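Local coordinates for protein beta-lactamase (Sebaldella termitidis, PDB 6N1N) that probably hydrolyses beta-lactam antibiotics to substituted beta-amino acids, as a member of the class D serine beta-lactamases, at residues V67-R81 with D89-F103. Sequence-based numbering, arbitrary orientation. Where two conformers were deposited one is given.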
ATOM      1  N   VAL A  67      13.225  -8.559 -12.662  1.00 14.14           N
ATOM      2  CA  VAL A  67      13.378  -9.959 -12.285  1.00 14.52           C
ATOM      3  C   VAL A  67      12.445 -10.751 -13.186  1.00 18.18           C
ATOM      4  O   VAL A  67      11.449 -10.220 -13.694  1.00 17.39           O
ATOM      5  CB  VAL A  67      13.079 -10.242 -10.798  1.00 18.55           C
ATOM      6  CG1 VAL A  67      14.170  -9.663  -9.922  1.00 19.85           C
ATOM      7  CG2 VAL A  67      11.734  -9.670 -10.384  1.00 18.77           C
ATOM      8  N   LYS A  68      12.779 -12.024 -13.400  0.50 17.52           N
ATOM      9  CA  LYS A  68      11.990 -12.861 -14.295  0.50 20.58           C
ATOM     10  C   LYS A  68      10.697 -13.307 -13.633  0.50 18.74           C
ATOM     11  O   LYS A  68       9.656 -13.408 -14.297  0.50 18.64           O
ATOM     12  CB  LYS A  68      12.809 -14.075 -14.742  0.50 25.49           C
ATOM     13  CG  LYS A  68      12.075 -15.009 -15.691  0.50 31.93           C
ATOM     14  CD  LYS A  68      13.031 -15.984 -16.365  0.50 33.67           C
ATOM     15  CE  LYS A  68      12.296 -16.912 -17.316  0.50 37.56           C
ATOM     16  NZ  LYS A  68      11.328 -17.780 -16.597  0.50 45.02           N
ATOM     17  N   ASP A  69      10.746 -13.565 -12.335  1.00 18.61           N
ATOM     18  CA  ASP A  69       9.588 -13.994 -11.569  1.00 17.74           C
ATOM     19  C   ASP A  69       9.892 -13.657 -10.116  1.00 15.18           C
ATOM     20  O   ASP A  69      10.887 -12.987  -9.821  1.00 14.84           O
ATOM     21  CB  ASP A  69       9.280 -15.478 -11.792  1.00 18.70           C
ATOM     22  CG  ASP A  69      10.467 -16.377 -11.515  1.00 28.43           C
ATOM     23  OD1 ASP A  69      11.134 -16.167 -10.482  1.00 18.17           O
ATOM     24  OD2 ASP A  69      10.712 -17.323 -12.314  1.00 24.38           O
ATOM     25  N   GLU A  70       9.058 -14.161  -9.206  1.00 14.32           N
ATOM     26  CA  GLU A  70       9.152 -13.794  -7.799  1.00 12.21           C
ATOM     27  C   GLU A  70      10.114 -14.679  -7.032  1.00 12.21           C
ATOM     28  O   GLU A  70      10.257 -14.510  -5.813  1.00 13.90           O
ATOM     29  CB  GLU A  70       7.775 -13.838  -7.133  1.00 12.67           C
ATOM     30  CG  GLU A  70       7.246 -15.211  -6.698  1.00 16.13           C
ATOM     31  CD  GLU A  70       6.589 -15.998  -7.818  1.00 20.38           C
ATOM     32  OE1 GLU A  70       6.854 -15.709  -9.013  1.00 12.66           O
ATOM     33  OE2 GLU A  70       5.804 -16.918  -7.488  1.00 19.50           O
ATOM     34  N   ASN A  71      10.749 -15.626  -7.716  1.00 13.43           N
ATOM     35  CA  ASN A  71      11.702 -16.525  -7.082  1.00 15.47           C
ATOM     36  C   ASN A  71      13.145 -16.163  -7.405  1.00 18.81           C
ATOM     37  O   ASN A  71      14.068 -16.694  -6.767  1.00 19.60           O
ATOM     38  CB  ASN A  71      11.402 -17.984  -7.513  1.00 16.91           C
ATOM     39  CG  ASN A  71      10.015 -18.458  -7.093  1.00 20.48           C
ATOM     40  OD1 ASN A  71       9.247 -18.981  -7.907  1.00 28.56           O
ATOM     41  ND2 ASN A  71       9.698 -18.302  -5.830  1.00 16.38           N
ATOM     42  N   GLU A  72      13.370 -15.241  -8.334  1.00 16.23           N
ATOM     43  CA  GLU A  72      14.722 -14.897  -8.761  1.00 15.78           C
ATOM     44  C   GLU A  72      15.357 -13.968  -7.744  1.00 17.22           C
ATOM     45  O   GLU A  72      14.882 -12.845  -7.538  1.00 17.74           O
ATOM     46  CB  GLU A  72      14.689 -14.240 -10.132  1.00 15.63           C
ATOM     47  CG  GLU A  72      16.054 -13.707 -10.604  1.00 24.66           C
ATOM     48  CD  GLU A  72      15.944 -12.877 -11.878  1.00 31.20           C
ATOM     49  OE1 GLU A  72      15.157 -13.246 -12.764  1.00 36.81           O
ATOM     50  OE2 GLU A  72      16.631 -11.841 -11.988  1.00 40.99           O
ATOM     51  N   ALA A  73      16.443 -14.412  -7.124  1.00 19.02           N
ATOM     52  CA  ALA A  73      17.063 -13.587  -6.097  1.00 19.22           C
ATOM     53  C   ALA A  73      17.862 -12.455  -6.719  1.00 21.01           C
ATOM     54  O   ALA A  73      18.414 -12.568  -7.813  1.00 21.95           O
ATOM     55  CB  ALA A  73      17.966 -14.412  -5.188  1.00 19.75           C
HETATM   56  N   MSE A  74      17.870 -11.342  -6.017  1.00 13.91           N
HETATM   57  CA  MSE A  74      18.771 -10.236  -6.275  1.00 19.11           C
HETATM   58  C   MSE A  74      19.923 -10.337  -5.270  1.00 19.01           C
HETATM   59  O   MSE A  74      19.713 -10.736  -4.129  1.00 17.26           O
HETATM   60  CB  MSE A  74      18.005  -8.934  -6.143  1.00 22.38           C
HETATM   61  CG  MSE A  74      18.377  -7.912  -7.121  1.00 37.46           C
HETATM   62 SE   MSE A  74      17.491  -6.286  -6.557  1.00 35.59          SE
HETATM   63  CE  MSE A  74      15.960  -6.410  -7.759  1.00 21.38           C
ATOM     64  N   GLU A  75      21.146  -9.986  -5.690  1.00 18.82           N
ATOM     65  CA  GLU A  75      22.329 -10.181  -4.865  1.00 22.58           C
ATOM     66  C   GLU A  75      22.464  -9.084  -3.810  1.00 16.52           C
ATOM     67  O   GLU A  75      22.450  -7.888  -4.129  1.00 18.96           O
ATOM     68  CB  GLU A  75      23.586 -10.217  -5.739  1.00 33.22           C
ATOM     69  CG  GLU A  75      24.886 -10.373  -4.945  1.00 47.95           C
ATOM     70  CD  GLU A  75      26.134 -10.327  -5.816  1.00 59.94           C
ATOM     71  OE1 GLU A  75      26.203  -9.474  -6.729  1.00 57.43           O
ATOM     72  OE2 GLU A  75      27.044 -11.151  -5.581  1.00 60.44           O
ATOM     73  N   TRP A  76      22.608  -9.513  -2.561  1.00 18.36           N
ATOM     74  CA  TRP A  76      22.835  -8.618  -1.430  1.00 22.33           C
ATOM     75  C   TRP A  76      24.269  -8.111  -1.460  1.00 22.74           C
ATOM     76  O   TRP A  76      25.194  -8.865  -1.755  1.00 24.07           O
ATOM     77  CB  TRP A  76      22.551  -9.385  -0.137  1.00 20.55           C
ATOM     78  CG  TRP A  76      22.957  -8.725   1.150  1.00 20.47           C
ATOM     79  CD1 TRP A  76      22.620  -7.475   1.582  1.00 16.82           C
ATOM     80  CD2 TRP A  76      23.741  -9.311   2.194  1.00 23.12           C
ATOM     81  NE1 TRP A  76      23.167  -7.241   2.826  1.00 17.91           N
ATOM     82  CE2 TRP A  76      23.855  -8.355   3.220  1.00 20.95           C
ATOM     83  CE3 TRP A  76      24.366 -10.549   2.354  1.00 20.16           C
ATOM     84  CZ2 TRP A  76      24.565  -8.603   4.391  1.00 31.62           C
ATOM     85  CZ3 TRP A  76      25.071 -10.788   3.505  1.00 28.37           C
ATOM     86  CH2 TRP A  76      25.168  -9.820   4.510  1.00 29.74           C
ATOM     87  N   ASP A  77      24.448  -6.818  -1.180  1.00 17.83           N
ATOM     88  CA  ASP A  77      25.790  -6.235  -1.211  1.00 15.71           C
ATOM     89  C   ASP A  77      26.632  -6.595   0.004  1.00 24.39           C
ATOM     90  O   ASP A  77      27.756  -6.099   0.114  1.00 29.78           O
ATOM     91  CB  ASP A  77      25.704  -4.715  -1.369  1.00 23.02           C
ATOM     92  CG  ASP A  77      24.832  -4.054  -0.322  1.00 17.55           C
ATOM     93  OD1 ASP A  77      24.577  -4.703   0.724  1.00 26.96           O
ATOM     94  OD2 ASP A  77      24.388  -2.903  -0.557  1.00 20.12           O
ATOM     95  N   GLY A  78      26.157  -7.454   0.896  1.00 21.31           N
ATOM     96  CA  GLY A  78      26.921  -7.820   2.070  1.00 21.32           C
ATOM     97  C   GLY A  78      26.985  -6.784   3.180  1.00 18.14           C
ATOM     98  O   GLY A  78      27.642  -7.042   4.195  1.00 24.89           O
ATOM     99  N   ILE A  79      26.331  -5.635   3.028  1.00 22.57           N
ATOM    100  CA  ILE A  79      26.290  -4.605   4.066  1.00 19.46           C
ATOM    101  C   ILE A  79      25.241  -4.993   5.101  1.00 25.65           C
ATOM    102  O   ILE A  79      24.070  -5.185   4.765  1.00 17.53           O
ATOM    103  CB  ILE A  79      25.975  -3.232   3.451  1.00 19.71           C
ATOM    104  CG1 ILE A  79      27.014  -2.891   2.378  1.00 26.83           C
ATOM    105  CG2 ILE A  79      25.868  -2.142   4.536  1.00 23.06           C
ATOM    106  CD1 ILE A  79      26.739  -1.627   1.643  1.00 24.58           C
ATOM    107  N   LYS A  80      25.648  -5.063   6.373  1.00 16.19           N
ATOM    108  CA  LYS A  80      24.697  -5.326   7.445  1.00 18.27           C
ATOM    109  C   LYS A  80      23.787  -4.120   7.616  1.00 19.18           C
ATOM    110  O   LYS A  80      24.261  -2.989   7.779  1.00 16.90           O
ATOM    111  CB  LYS A  80      25.426  -5.617   8.760  1.00 19.58           C
ATOM    112  CG  LYS A  80      24.461  -5.880   9.942  1.00 28.33           C
ATOM    113  CD  LYS A  80      25.177  -5.929  11.295  1.00 32.87           C
ATOM    114  CE  LYS A  80      24.219  -6.270  12.442  1.00 46.59           C
ATOM    115  NZ  LYS A  80      24.796  -5.983  13.801  1.00 51.11           N
ATOM    116  N   ARG A  81      22.480  -4.354   7.557  1.00 16.06           N
ATOM    117  CA  ARG A  81      21.474  -3.327   7.778  1.00 10.63           C
ATOM    118  C   ARG A  81      20.664  -3.720   9.008  1.00 14.07           C
ATOM    119  O   ARG A  81      20.823  -4.824   9.537  1.00 15.89           O
ATOM    120  CB  ARG A  81      20.600  -3.157   6.534  1.00 12.88           C
ATOM    121  CG  ARG A  81      21.391  -2.668   5.355  1.00 12.33           C
ATOM    122  CD  ARG A  81      20.481  -2.445   4.121  1.00 18.42           C
ATOM    123  NE  ARG A  81      21.216  -1.751   3.070  1.00 20.71           N
ATOM    124  CZ  ARG A  81      22.012  -2.351   2.197  1.00 17.76           C
ATOM    125  NH1 ARG A  81      22.183  -3.663   2.232  1.00 17.49           N
ATOM    126  NH2 ARG A  81      22.666  -1.628   1.297  1.00 26.26           N
ATOM    127  N   ASP A  89      20.636 -12.444   0.197  1.00 18.12           N
ATOM    128  CA  ASP A  89      20.014 -12.333  -1.116  1.00 18.41           C
ATOM    129  C   ASP A  89      18.505 -12.469  -0.937  1.00 15.00           C
ATOM    130  O   ASP A  89      18.031 -13.267  -0.117  1.00 14.23           O
ATOM    131  CB  ASP A  89      20.534 -13.410  -2.069  1.00 21.93           C
ATOM    132  CG  ASP A  89      22.006 -13.238  -2.429  1.00 27.19           C
ATOM    133  OD1 ASP A  89      22.618 -12.175  -2.137  1.00 24.47           O
ATOM    134  OD2 ASP A  89      22.555 -14.193  -3.019  1.00 32.30           O
ATOM    135  N   LEU A  90      17.742 -11.674  -1.689  1.00 11.91           N
ATOM    136  CA  LEU A  90      16.294 -11.680  -1.586  1.00 13.95           C
ATOM    137  C   LEU A  90      15.662 -11.732  -2.962  1.00 15.02           C
ATOM    138  O   LEU A  90      16.140 -11.094  -3.901  1.00 15.63           O
ATOM    139  CB  LEU A  90      15.765 -10.426  -0.855  1.00 12.78           C
ATOM    140  CG  LEU A  90      16.188 -10.174   0.582  1.00 14.54           C
ATOM    141  CD1 LEU A  90      15.747  -8.795   1.067  1.00 11.02           C
ATOM    142  CD2 LEU A  90      15.608 -11.235   1.516  1.00 16.72           C
ATOM    143  N   ASN A  91      14.570 -12.475  -3.068  1.00 12.75           N
ATOM    144  CA  ASN A  91      13.717 -12.425  -4.237  1.00 12.30           C
ATOM    145  C   ASN A  91      12.549 -11.466  -3.991  1.00 15.18           C
ATOM    146  O   ASN A  91      12.372 -10.915  -2.902  1.00 13.16           O
ATOM    147  CB  ASN A  91      13.245 -13.832  -4.620  1.00 15.69           C
ATOM    148  CG  ASN A  91      12.390 -14.492  -3.552  1.00 15.20           C
ATOM    149  OD1 ASN A  91      11.547 -13.856  -2.920  1.00 13.91           O
ATOM    150  ND2 ASN A  91      12.608 -15.797  -3.353  1.00 18.61           N
ATOM    151  N   LEU A  92      11.745 -11.255  -5.038  1.00 11.70           N
ATOM    152  CA  LEU A  92      10.662 -10.269  -4.961  1.00 11.11           C
ATOM    153  C   LEU A  92       9.652 -10.615  -3.873  1.00 12.37           C
ATOM    154  O   LEU A  92       9.159  -9.721  -3.169  1.00 10.93           O
ATOM    155  CB  LEU A  92       9.964 -10.163  -6.313  1.00 10.92           C
ATOM    156  CG  LEU A  92       8.829  -9.171  -6.446  1.00  8.35           C
ATOM    157  CD1 LEU A  92       9.332  -7.730  -6.444  1.00 11.16           C
ATOM    158  CD2 LEU A  92       8.046  -9.442  -7.709  1.00 13.72           C
ATOM    159  N   ARG A  93       9.300 -11.895  -3.736  1.00 12.52           N
ATOM    160  CA  ARG A  93       8.351 -12.284  -2.698  1.00 11.92           C
ATOM    161  C   ARG A  93       8.868 -11.908  -1.315  1.00 12.69           C
ATOM    162  O   ARG A  93       8.133 -11.353  -0.492  1.00 15.87           O
ATOM    163  CB  ARG A  93       8.060 -13.782  -2.762  1.00 13.81           C
ATOM    164  CG  ARG A  93       6.999 -14.200  -1.747  1.00 19.11           C
ATOM    165  CD  ARG A  93       6.773 -15.699  -1.735  1.00 18.33           C
ATOM    166  NE  ARG A  93       6.313 -16.210  -3.020  1.00 15.26           N
ATOM    167  CZ  ARG A  93       5.040 -16.235  -3.401  1.00 21.07           C
ATOM    168  NH1 ARG A  93       4.094 -15.743  -2.610  1.00 18.44           N
ATOM    169  NH2 ARG A  93       4.719 -16.726  -4.583  1.00 25.61           N
ATOM    170  N   GLU A  94      10.134 -12.221  -1.044  1.00 13.57           N
ATOM    171  CA  GLU A  94      10.744 -11.919   0.241  1.00 15.14           C
ATOM    172  C   GLU A  94      10.911 -10.418   0.446  1.00 12.65           C
ATOM    173  O   GLU A  94      10.677  -9.895   1.542  1.00 10.30           O
ATOM    174  CB  GLU A  94      12.106 -12.605   0.332  1.00 11.66           C
ATOM    175  CG  GLU A  94      12.104 -14.139   0.269  1.00 17.64           C
ATOM    176  CD  GLU A  94      13.496 -14.698   0.099  1.00 24.00           C
ATOM    177  OE1 GLU A  94      14.225 -14.215  -0.793  1.00 17.12           O
ATOM    178  OE2 GLU A  94      13.864 -15.620   0.864  1.00 25.83           O
ATOM    179  N   ALA A  95      11.393  -9.718  -0.575  1.00 10.66           N
ATOM    180  CA  ALA A  95      11.578  -8.272  -0.452  1.00 12.04           C
ATOM    181  C   ALA A  95      10.257  -7.572  -0.131  1.00  9.12           C
ATOM    182  O   ALA A  95      10.222  -6.641   0.686  1.00 10.18           O
ATOM    183  CB  ALA A  95      12.198  -7.731  -1.735  1.00 10.47           C
ATOM    184  N   TYR A  96       9.159  -8.018  -0.741  1.00  9.53           N
ATOM    185  CA  TYR A  96       7.846  -7.484  -0.411  1.00 11.56           C
ATOM    186  C   TYR A  96       7.475  -7.790   1.038  1.00  9.39           C
ATOM    187  O   TYR A  96       7.070  -6.899   1.803  1.00 13.49           O
ATOM    188  CB  TYR A  96       6.819  -8.062  -1.390  1.00  9.72           C
ATOM    189  CG  TYR A  96       5.421  -7.491  -1.278  1.00  9.52           C
ATOM    190  CD1 TYR A  96       5.004  -6.460  -2.094  1.00  9.27           C
ATOM    191  CD2 TYR A  96       4.514  -7.999  -0.357  1.00 11.70           C
ATOM    192  CE1 TYR A  96       3.734  -5.939  -2.003  1.00  9.08           C
ATOM    193  CE2 TYR A  96       3.255  -7.486  -0.253  1.00 12.17           C
ATOM    194  CZ  TYR A  96       2.853  -6.462  -1.072  1.00 10.28           C
ATOM    195  OH  TYR A  96       1.579  -5.944  -0.976  1.00 10.61           O
ATOM    196  N   GLU A  97       7.572  -9.063   1.421  1.00 11.64           N
ATOM    197  CA  GLU A  97       7.165  -9.465   2.760  1.00 14.30           C
ATOM    198  C   GLU A  97       7.944  -8.719   3.834  1.00 17.31           C
ATOM    199  O   GLU A  97       7.364  -8.264   4.829  1.00 15.19           O
ATOM    200  CB  GLU A  97       7.354 -10.963   2.918  1.00 16.23           C
ATOM    201  CG  GLU A  97       7.031 -11.456   4.311  1.00 22.86           C
ATOM    202  CD  GLU A  97       7.155 -12.963   4.436  1.00 45.05           C
ATOM    203  OE1 GLU A  97       7.114 -13.646   3.385  1.00 39.80           O
ATOM    204  OE2 GLU A  97       7.292 -13.449   5.587  1.00 40.16           O
ATOM    205  N   TYR A  98       9.248  -8.573   3.645  1.00 13.88           N
ATOM    206  CA  TYR A  98      10.135  -7.942   4.611  1.00 12.22           C
ATOM    207  C   TYR A  98      10.240  -6.433   4.444  1.00 16.54           C
ATOM    208  O   TYR A  98      10.936  -5.786   5.235  1.00 14.20           O
ATOM    209  CB  TYR A  98      11.553  -8.518   4.489  1.00 15.50           C
ATOM    210  CG  TYR A  98      11.676  -9.993   4.673  1.00 12.03           C
ATOM    211  CD1 TYR A  98      10.846 -10.682   5.547  1.00 18.66           C
ATOM    212  CD2 TYR A  98      12.638 -10.712   3.968  1.00 18.57           C
ATOM    213  CE1 TYR A  98      10.974 -12.056   5.705  1.00 23.85           C
ATOM    214  CE2 TYR A  98      12.773 -12.061   4.122  1.00 22.47           C
ATOM    215  CZ  TYR A  98      11.943 -12.731   4.994  1.00 24.97           C
ATOM    216  OH  TYR A  98      12.108 -14.083   5.121  1.00 34.03           O
ATOM    217  N   SER A  99       9.624  -5.885   3.398  0.50 13.31           N
ATOM    218  CA  SER A  99       9.728  -4.465   3.092  0.50 13.57           C
ATOM    219  C   SER A  99      11.196  -4.055   2.970  0.50 13.57           C
ATOM    220  O   SER A  99      11.642  -3.061   3.546  0.50 13.34           O
ATOM    221  CB  SER A  99       9.000  -3.649   4.150  0.50 18.38           C
ATOM    222  OG  SER A  99       7.664  -4.121   4.247  0.50 13.94           O
ATOM    223  N   ALA A 100      11.937  -4.829   2.181  1.00  8.66           N
ATOM    224  CA  ALA A 100      13.379  -4.626   2.007  1.00 11.56           C
ATOM    225  C   ALA A 100      13.634  -3.489   1.024  1.00 14.06           C
ATOM    226  O   ALA A 100      13.654  -3.683  -0.193  1.00 11.20           O
ATOM    227  CB  ALA A 100      14.051  -5.912   1.545  1.00 11.12           C
ATOM    228  N   LEU A 101      13.847  -2.285   1.562  1.00 12.46           N
ATOM    229  CA  LEU A 101      14.047  -1.118   0.716  1.00 12.90           C
ATOM    230  C   LEU A 101      15.201  -1.325  -0.251  1.00 11.20           C
ATOM    231  O   LEU A 101      15.101  -0.953  -1.422  1.00 12.38           O
ATOM    232  CB  LEU A 101      14.277   0.123   1.582  1.00 16.37           C
ATOM    233  CG  LEU A 101      14.540   1.406   0.787  1.00 18.06           C
ATOM    234  CD1 LEU A 101      13.357   1.848  -0.088  1.00 24.93           C
ATOM    235  CD2 LEU A 101      14.939   2.519   1.752  1.00 22.23           C
ATOM    236  N   TRP A 102      16.303  -1.954   0.198  1.00 11.05           N
ATOM    237  CA  TRP A 102      17.472  -2.052  -0.673  1.00 12.51           C
ATOM    238  C   TRP A 102      17.153  -2.766  -1.983  1.00 15.23           C
ATOM    239  O   TRP A 102      17.691  -2.399  -3.039  1.00 13.87           O
ATOM    240  CB  TRP A 102      18.652  -2.727   0.043  1.00 16.80           C
ATOM    241  CG  TRP A 102      18.613  -4.266   0.268  1.00 10.99           C
ATOM    242  CD1 TRP A 102      18.364  -4.904   1.460  1.00 12.84           C
ATOM    243  CD2 TRP A 102      18.871  -5.306  -0.686  1.00 11.04           C
ATOM    244  NE1 TRP A 102      18.444  -6.266   1.300  1.00 14.23           N
ATOM    245  CE2 TRP A 102      18.761  -6.540  -0.007  1.00 11.84           C
ATOM    246  CE3 TRP A 102      19.204  -5.319  -2.050  1.00 13.51           C
ATOM    247  CZ2 TRP A 102      18.956  -7.762  -0.643  1.00 12.89           C
ATOM    248  CZ3 TRP A 102      19.386  -6.527  -2.672  1.00 14.18           C
ATOM    249  CH2 TRP A 102      19.255  -7.735  -1.980  1.00 14.14           C
ATOM    250  N   PHE A 103      16.275  -3.772  -1.944  1.00 11.46           N
ATOM    251  CA  PHE A 103      15.930  -4.535  -3.130  1.00 11.44           C
ATOM    252  C   PHE A 103      15.195  -3.662  -4.133  1.00 12.26           C
ATOM    253  O   PHE A 103      15.512  -3.681  -5.333  1.00 11.40           O
ATOM    254  CB  PHE A 103      15.098  -5.746  -2.702  1.00 12.05           C
ATOM    255  CG  PHE A 103      14.509  -6.578  -3.826  1.00 12.58           C
ATOM    256  CD1 PHE A 103      15.016  -7.842  -4.103  1.00 13.92           C
ATOM    257  CD2 PHE A 103      13.385  -6.149  -4.530  1.00 10.18           C
ATOM    258  CE1 PHE A 103      14.449  -8.640  -5.076  1.00 15.22           C
ATOM    259  CE2 PHE A 103      12.820  -6.950  -5.533  1.00 13.13           C
ATOM    260  CZ  PHE A 103      13.354  -8.181  -5.796  1.00 14.28           C
TER
HETATM  261  O   HOH W   1      12.324 -11.962  -7.685  1.00 14.53           O
HETATM  262  O   HOH W   2       7.052 -18.765  -4.898  1.00 30.10           O
HETATM  263  O   HOH W   3      25.242 -11.645  -1.531  1.00 28.21           O
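Met-74, a selenomethionine here, lays its terminal methyl over the face of the Phe-103 ring: CE stands 3.7 Å from the ring centroid, close to the normal, in a CH-pi contact. SE lies over the same face, a Met-aromatic contact, and the bend at the last torsion (chi3 -98°) sets the methyl over the ring centre, while the CB of Ala-95 lies over the opposite face, toward its rim. The backbone of Met-74 pairs with Leu-90 in a single antiparallel bridge; Met-74 N to Leu-90 O is short and nearly straight at 2.7 Å. Met-74 O accepts from Leu-90 N and also lies at the edge of the Trp-102 ring. That indole takes the guanidinium of Arg-81 over one face, NH1 coming 4.1 Å from CG of Trp-102, and its NE1 hydrogen-bonds to Trp-86 O. Arg-81 is held in place by Asp-77, which it grips end-on with NH1 and NH2, one to each carboxylate oxygen. Next to the bridge, Asp-89 OD1 accepts a hydrogen bond from Trp-76 N at 2.7 Å, on its anti side, and another from a water that also donates to Trp-76 O.

At the other end, Glu-70 and Arg-93 run side by side in a weakly bonded salt bridge, OE2 to NH2 3.1 Å, with the carboxylate and guanidinium planes 60° apart; the stronger partner of Arg-93 NH2 is Asp-174. Asn-91 and Glu-94 form a capping box at the start of helix 92-98, and a water accepts from Leu-92 N and donates to the carbonyl oxygens of Asp-69 and Glu-72. The Phe-103 side chain is about 11 Å from that of Ser-51, the predicted acyl-ester serine. The irregular loop after helix 56-63 thus packs on the helical part of the class D fold, along helices 92-98 and 101-108, with helix 166-175 touching Glu-70 and Leu-92.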